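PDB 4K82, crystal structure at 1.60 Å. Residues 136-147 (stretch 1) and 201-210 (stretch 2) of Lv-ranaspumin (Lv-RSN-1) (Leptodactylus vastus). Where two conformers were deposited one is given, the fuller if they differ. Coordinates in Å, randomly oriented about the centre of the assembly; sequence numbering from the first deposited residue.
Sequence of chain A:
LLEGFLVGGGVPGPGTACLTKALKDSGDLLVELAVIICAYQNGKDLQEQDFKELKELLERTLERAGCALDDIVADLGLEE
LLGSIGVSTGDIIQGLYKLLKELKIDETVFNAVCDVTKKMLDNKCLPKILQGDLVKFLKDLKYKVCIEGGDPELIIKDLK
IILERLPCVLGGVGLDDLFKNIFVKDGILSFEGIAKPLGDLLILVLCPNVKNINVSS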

ATOM      1  N   LYS A 136      -2.625  -4.223  -5.376  1.00 27.06           N
ATOM      2  CA  LYS A 136      -3.649  -4.950  -6.142  1.00 30.65           C
ATOM      3  C   LYS A 136      -5.053  -4.427  -5.840  1.00 27.79           C
ATOM      4  O   LYS A 136      -5.908  -4.306  -6.726  1.00 26.08           O
ATOM      5  CB  LYS A 136      -3.624  -6.432  -5.766  1.00 36.17           C
ATOM      6  CG  LYS A 136      -2.813  -7.336  -6.672  1.00 45.37           C
ATOM      7  CD  LYS A 136      -3.117  -8.811  -6.384  1.00 49.53           C
ATOM      8  CE  LYS A 136      -4.578  -9.175  -6.673  1.00 55.40           C
ATOM      9  NZ  LYS A 136      -5.494  -8.988  -5.504  1.00 58.31           N
ATOM     10  N   PHE A 137      -5.289  -4.154  -4.563  1.00 24.83           N
ATOM     11  CA  PHE A 137      -6.563  -3.636  -4.088  1.00 24.94           C
ATOM     12  C   PHE A 137      -6.822  -2.247  -4.672  1.00 25.39           C
ATOM     13  O   PHE A 137      -7.938  -1.937  -5.128  1.00 21.02           O
ATOM     14  CB  PHE A 137      -6.515  -3.613  -2.555  1.00 21.18           C
ATOM     15  CG  PHE A 137      -7.727  -3.007  -1.892  1.00 23.73           C
ATOM     16  CD1 PHE A 137      -8.995  -3.523  -2.093  1.00 24.72           C
ATOM     17  CD2 PHE A 137      -7.576  -1.954  -1.007  1.00 23.77           C
ATOM     18  CE1 PHE A 137     -10.097  -2.973  -1.457  1.00 26.59           C
ATOM     19  CE2 PHE A 137      -8.669  -1.405  -0.357  1.00 25.89           C
ATOM     20  CZ  PHE A 137      -9.933  -1.911  -0.586  1.00 26.62           C
ATOM     21  N   LEU A 138      -5.788  -1.415  -4.679  1.00 22.10           N
ATOM     22  CA  LEU A 138      -5.926  -0.072  -5.217  1.00 21.47           C
ATOM     23  C   LEU A 138      -6.200  -0.123  -6.716  1.00 22.38           C
ATOM     24  O   LEU A 138      -7.018   0.643  -7.220  1.00 22.02           O
ATOM     25  CB  LEU A 138      -4.691   0.776  -4.918  1.00 22.53           C
ATOM     26  CG  LEU A 138      -4.337   0.939  -3.444  1.00 24.09           C
ATOM     27  CD1 LEU A 138      -3.039   1.719  -3.337  1.00 25.62           C
ATOM     28  CD2 LEU A 138      -5.463   1.656  -2.712  1.00 23.26           C
ATOM     29  N   LYS A 139      -5.518  -1.030  -7.417  1.00 23.88           N
ATOM     30  CA  LYS A 139      -5.753  -1.225  -8.849  1.00 21.46           C
ATOM     31  C   LYS A 139      -7.210  -1.592  -9.135  1.00 20.68           C
ATOM     32  O   LYS A 139      -7.841  -1.021 -10.032  1.00 22.62           O
ATOM     33  CB  LYS A 139      -4.825  -2.315  -9.405  1.00 21.92           C
ATOM     34  CG  LYS A 139      -3.358  -1.960  -9.448  1.00 29.60           C
ATOM     35  CD  LYS A 139      -2.557  -3.199  -9.846  1.00 32.98           C
ATOM     36  CE  LYS A 139      -1.065  -2.930  -9.891  1.00 37.62           C
ATOM     37  NZ  LYS A 139      -0.671  -2.244 -11.146  1.00 36.54           N
ATOM     38  N   ASP A 140      -7.748  -2.545  -8.382  1.00 20.62           N
ATOM     39  CA  ASP A 140      -9.138  -2.957  -8.563  1.00 19.99           C
ATOM     40  C   ASP A 140     -10.110  -1.808  -8.293  1.00 23.94           C
ATOM     41  O   ASP A 140     -11.086  -1.614  -9.020  1.00 23.77           O
ATOM     42  CB  ASP A 140      -9.478  -4.119  -7.636  1.00 24.68           C
ATOM     43  CG  ASP A 140      -8.888  -5.427  -8.108  1.00 35.10           C
ATOM     44  OD1 ASP A 140      -8.857  -5.640  -9.336  1.00 36.71           O
ATOM     45  OD2 ASP A 140      -8.450  -6.230  -7.253  1.00 38.54           O
ATOM     46  N   LEU A 141      -9.842  -1.038  -7.249  1.00 18.98           N
ATOM     47  CA  LEU A 141     -10.694   0.119  -6.957  1.00 17.03           C
ATOM     48  C   LEU A 141     -10.619   1.153  -8.065  1.00 22.58           C
ATOM     49  O   LEU A 141     -11.640   1.710  -8.469  1.00 22.05           O
ATOM     50  CB  LEU A 141     -10.292   0.770  -5.628  1.00 14.99           C
ATOM     51  CG  LEU A 141     -10.570  -0.036  -4.361  1.00 18.46           C
ATOM     52  CD1 LEU A 141     -10.088   0.753  -3.133  1.00 21.99           C
ATOM     53  CD2 LEU A 141     -12.045  -0.403  -4.229  1.00 20.63           C
ATOM     54  N   LYS A 142      -9.416   1.394  -8.573  1.00 20.79           N
ATOM     55  CA  LYS A 142      -9.214   2.406  -9.607  1.00 22.23           C
ATOM     56  C   LYS A 142     -10.016   2.104 -10.879  1.00 23.10           C
ATOM     57  O   LYS A 142     -10.556   3.018 -11.511  1.00 26.22           O
ATOM     58  CB  LYS A 142      -7.725   2.558  -9.934  1.00 24.23           C
ATOM     59  CG  LYS A 142      -7.402   3.719 -10.866  1.00 27.39           C
ATOM     60  CD  LYS A 142      -5.895   3.804 -11.109  1.00 29.50           C
ATOM     61  CE  LYS A 142      -5.515   4.945 -12.034  1.00 30.72           C
ATOM     62  NZ  LYS A 142      -5.930   6.270 -11.490  1.00 30.93           N
ATOM     63  N   TYR A 143     -10.126   0.829 -11.238  1.00 23.76           N
ATOM     64  CA  TYR A 143     -10.746   0.470 -12.514  1.00 24.65           C
ATOM     65  C   TYR A 143     -12.161  -0.112 -12.423  1.00 31.58           C
ATOM     66  O   TYR A 143     -12.853  -0.234 -13.440  1.00 26.98           O
ATOM     67  CB  TYR A 143      -9.814  -0.448 -13.324  1.00 26.67           C
ATOM     68  CG  TYR A 143      -8.531   0.255 -13.722  1.00 31.45           C
ATOM     69  CD1 TYR A 143      -8.502   1.128 -14.802  1.00 30.87           C
ATOM     70  CD2 TYR A 143      -7.359   0.075 -12.994  1.00 28.94           C
ATOM     71  CE1 TYR A 143      -7.336   1.786 -15.164  1.00 33.50           C
ATOM     72  CE2 TYR A 143      -6.192   0.728 -13.347  1.00 30.76           C
ATOM     73  CZ  TYR A 143      -6.182   1.581 -14.429  1.00 39.26           C
ATOM     74  OH  TYR A 143      -5.013   2.226 -14.776  1.00 43.26           O
ATOM     75  N   LYS A 144     -12.612  -0.443 -11.219  1.00 22.71           N
ATOM     76  CA  LYS A 144     -13.914  -1.088 -11.070  1.00 22.82           C
ATOM     77  C   LYS A 144     -14.870  -0.369 -10.122  1.00 22.34           C
ATOM     78  O   LYS A 144     -16.077  -0.624 -10.161  1.00 26.01           O
ATOM     79  CB  LYS A 144     -13.747  -2.534 -10.600  1.00 25.82           C
ATOM     80  CG  LYS A 144     -12.813  -3.382 -11.477  1.00 26.43           C
ATOM     81  CD  LYS A 144     -12.579  -4.761 -10.861  1.00 35.16           C
ATOM     82  CE  LYS A 144     -11.746  -5.647 -11.786  1.00 33.06           C
ATOM     83  NZ  LYS A 144     -11.707  -7.062 -11.318  1.00 38.34           N
ATOM     84  N   VAL A 145     -14.347   0.510  -9.262  1.00 17.07           N
ATOM     85  CA  VAL A 145     -15.191   1.110  -8.225  1.00 21.01           C
ATOM     86  C   VAL A 145     -15.197   2.636  -8.272  1.00 23.66           C
ATOM     87  O   VAL A 145     -16.263   3.259  -8.336  1.00 24.45           O
ATOM     88  CB  VAL A 145     -14.772   0.628  -6.802  1.00 19.47           C
ATOM     89  CG1 VAL A 145     -15.529   1.389  -5.717  1.00 19.93           C
ATOM     90  CG2 VAL A 145     -14.993  -0.872  -6.677  1.00 21.36           C
ATOM     91  N   CYS A 146     -14.013   3.237  -8.233  1.00 21.54           N
ATOM     92  CA  CYS A 146     -13.888   4.690  -8.154  1.00 25.29           C
ATOM     93  C   CYS A 146     -13.918   5.303  -9.541  1.00 24.03           C
ATOM     94  O   CYS A 146     -12.994   6.012  -9.929  1.00 31.96           O
ATOM     95  CB  CYS A 146     -12.580   5.073  -7.457  1.00 28.06           C
ATOM     96  SG  CYS A 146     -12.383   4.330  -5.829  1.00 24.53           S
ATOM     97  N   ILE A 147     -14.994   5.034 -10.276  1.00 28.26           N
ATOM     98  CA  ILE A 147     -15.034   5.285 -11.712  1.00 30.43           C
ATOM     99  C   ILE A 147     -16.120   6.286 -12.101  1.00 38.77           C
ATOM    100  O   ILE A 147     -17.023   6.589 -11.311  1.00 36.07           O
ATOM    101  CB  ILE A 147     -15.252   3.972 -12.500  1.00 30.31           C
ATOM    102  CG1 ILE A 147     -16.568   3.306 -12.084  1.00 30.80           C
ATOM    103  CG2 ILE A 147     -14.083   3.017 -12.287  1.00 31.65           C
ATOM    104  CD1 ILE A 147     -16.924   2.080 -12.924  1.00 32.43           C
TER
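Stretch 2, residues 201-210: LLILVLCPNV

Stretch 2 is helical throughout and crosses the helix that enters stretch 1 from earlier in the chain almost at right angles, at -85°, with the axes 9.3 Å apart at closest approach. The helix, already under way at L201, is not regular: a wider pi-type turn spans 201-206, and at P208, whose ring nitrogen carries no hydrogen to donate, the helix kinks. P208 itself points away from stretch 1.

The main bump is V210, the residue most covered by the contact. Its compact branched side chain points toward stretch 1 and settles among L138, L141, K142 and C146: V210 CG1 lies 3.6 Å from L138 O and 3.8 Å from L138 CD2, while V210 CG2 is 3.7 Å from C146 SG. K142 runs past it, K142 CB 3.9 Å from V210 CB, and K142 NZ hydrogen-bonds V210 O at 2.7 Å.

One turn back, L206 also points toward stretch 1. Its branched end spreads two methyls: L206 CD1 meets F137 CE2 at 3.8 Å and L141 CD1 at 3.9 Å, and L206 CD2 lies 4.0 Å from L138 CD2. L202 extends this apolar seam, L202 CD2 lying 3.9 Å from L141 CD2.

Beyond the stretch 1 helix, the chain turns C146 toward C207, and C146 SG and C207 SG join at 2.0 Å in a disulfide (chi3 -74°), a covalent clasp beside the packed side chains.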

ATOM      1  N   LEU A 201     -14.264   5.297   4.321  1.00 20.64           N
ATOM      2  CA  LEU A 201     -12.919   4.935   3.897  1.00 21.84           C
ATOM      3  C   LEU A 201     -12.811   5.000   2.373  1.00 20.52           C
ATOM      4  O   LEU A 201     -11.850   5.557   1.827  1.00 20.64           O
ATOM      5  CB  LEU A 201     -12.556   3.550   4.431  1.00 22.01           C
ATOM      6  CG  LEU A 201     -11.190   2.998   4.023  1.00 26.30           C
ATOM      7  CD1 LEU A 201     -10.081   3.851   4.611  1.00 30.64           C
ATOM      8  CD2 LEU A 201     -11.059   1.562   4.471  1.00 28.52           C
ATOM      9  N   LEU A 202     -13.790   4.435   1.673  0.57 22.27           N
ATOM     10  CA  LEU A 202     -13.781   4.469   0.209  0.57 21.95           C
ATOM     11  C   LEU A 202     -13.857   5.891  -0.300  0.57 21.70           C
ATOM     12  O   LEU A 202     -13.004   6.344  -1.059  0.57 21.65           O
ATOM     13  CB  LEU A 202     -14.958   3.683  -0.362  0.57 21.89           C
ATOM     14  CG  LEU A 202     -14.800   2.174  -0.439  0.57 22.96           C
ATOM     15  CD1 LEU A 202     -16.123   1.549  -0.830  0.57 21.37           C
ATOM     16  CD2 LEU A 202     -13.722   1.816  -1.454  0.57 22.24           C
ATOM     17  N   ILE A 203     -14.885   6.601   0.133  1.00 20.32           N
ATOM     18  CA  ILE A 203     -15.163   7.918  -0.423  1.00 26.50           C
ATOM     19  C   ILE A 203     -14.159   9.004  -0.016  1.00 26.48           C
ATOM     20  O   ILE A 203     -13.743   9.814  -0.848  1.00 29.01           O
ATOM     21  CB  ILE A 203     -16.606   8.344  -0.081  1.00 27.24           C
ATOM     22  CG1 ILE A 203     -17.598   7.378  -0.746  1.00 33.07           C
ATOM     23  CG2 ILE A 203     -16.861   9.794  -0.484  1.00 33.23           C
ATOM     24  CD1 ILE A 203     -19.003   7.409  -0.158  1.00 33.77           C
ATOM     25  N   LEU A 204     -13.760   9.017   1.250  1.00 23.50           N
ATOM     26  CA  LEU A 204     -12.895  10.085   1.746  1.00 32.18           C
ATOM     27  C   LEU A 204     -11.408   9.816   1.534  1.00 27.12           C
ATOM     28  O   LEU A 204     -10.608  10.751   1.455  1.00 26.50           O
ATOM     29  CB  LEU A 204     -13.137  10.323   3.240  1.00 29.05           C
ATOM     30  CG  LEU A 204     -14.445  10.988   3.662  1.00 39.17           C
ATOM     31  CD1 LEU A 204     -14.549  10.996   5.179  1.00 34.25           C
ATOM     32  CD2 LEU A 204     -14.514  12.400   3.108  1.00 39.86           C
ATOM     33  N   VAL A 205     -11.044   8.541   1.443  1.00 25.19           N
ATOM     34  CA  VAL A 205      -9.642   8.143   1.508  1.00 22.35           C
ATOM     35  C   VAL A 205      -9.190   7.364   0.270  1.00 22.93           C
ATOM     36  O   VAL A 205      -8.302   7.798  -0.475  1.00 21.59           O
ATOM     37  CB  VAL A 205      -9.383   7.304   2.779  1.00 23.36           C
ATOM     38  CG1 VAL A 205      -7.942   6.904   2.861  1.00 24.60           C
ATOM     39  CG2 VAL A 205      -9.787   8.097   4.048  1.00 26.38           C
ATOM     40  N   LEU A 206      -9.813   6.219   0.036  1.00 20.85           N
ATOM     41  CA  LEU A 206      -9.335   5.322  -1.027  1.00 19.23           C
ATOM     42  C   LEU A 206      -9.567   5.854  -2.446  1.00 21.19           C
ATOM     43  O   LEU A 206      -8.659   5.832  -3.293  1.00 19.44           O
ATOM     44  CB  LEU A 206      -9.936   3.926  -0.863  1.00 20.27           C
ATOM     45  CG  LEU A 206      -9.462   3.156   0.372  1.00 21.09           C
ATOM     46  CD1 LEU A 206     -10.308   1.906   0.575  1.00 23.73           C
ATOM     47  CD2 LEU A 206      -7.974   2.801   0.245  1.00 23.76           C
ATOM     48  N   CYS A 207     -10.776   6.313  -2.734  1.00 20.58           N
ATOM     49  CA  CYS A 207     -11.040   6.817  -4.080  1.00 22.51           C
ATOM     50  C   CYS A 207     -10.187   8.049  -4.437  1.00 22.60           C
ATOM     51  O   CYS A 207      -9.667   8.140  -5.542  1.00 23.76           O
ATOM     52  CB  CYS A 207     -12.537   7.045  -4.317  1.00 24.78           C
ATOM     53  SG  CYS A 207     -13.477   5.488  -4.567  1.00 28.08           S
ATOM     54  N   PRO A 208     -10.005   8.986  -3.495  1.00 21.21           N
ATOM     55  CA  PRO A 208      -9.097  10.086  -3.836  1.00 22.80           C
ATOM     56  C   PRO A 208      -7.657   9.616  -4.063  1.00 22.18           C
ATOM     57  O   PRO A 208      -6.965  10.164  -4.918  1.00 25.94           O
ATOM     58  CB  PRO A 208      -9.184  10.994  -2.608  1.00 21.68           C
ATOM     59  CG  PRO A 208     -10.549  10.746  -2.076  1.00 25.09           C
ATOM     60  CD  PRO A 208     -10.762   9.273  -2.258  1.00 19.06           C
ATOM     61  N   ASN A 209      -7.223   8.601  -3.326  1.00 21.36           N
ATOM     62  CA  ASN A 209      -5.867   8.067  -3.503  1.00 21.65           C
ATOM     63  C   ASN A 209      -5.689   7.429  -4.864  1.00 22.01           C
ATOM     64  O   ASN A 209      -4.696   7.683  -5.552  1.00 23.23           O
ATOM     65  CB  ASN A 209      -5.545   7.058  -2.398  1.00 23.58           C
ATOM     66  CG  ASN A 209      -4.112   6.541  -2.456  1.00 34.81           C
ATOM     67  OD1 ASN A 209      -3.204   7.204  -2.975  1.00 40.53           O
ATOM     68  ND2 ASN A 209      -3.900   5.355  -1.882  1.00 29.71           N
ATOM     69  N   VAL A 210      -6.656   6.612  -5.277  1.00 20.37           N
ATOM     70  CA  VAL A 210      -6.459   5.866  -6.512  1.00 20.92           C
ATOM     71  C   VAL A 210      -6.596   6.784  -7.723  1.00 25.36           C
ATOM     72  O   VAL A 210      -6.012   6.523  -8.774  1.00 30.13           O
ATOM     73  CB  VAL A 210      -7.377   4.622  -6.606  1.00 21.20           C
ATOM     74  CG1 VAL A 210      -7.195   3.741  -5.384  1.00 25.44           C
ATOM     75  CG2 VAL A 210      -8.817   5.031  -6.752  1.00 21.88           C
TER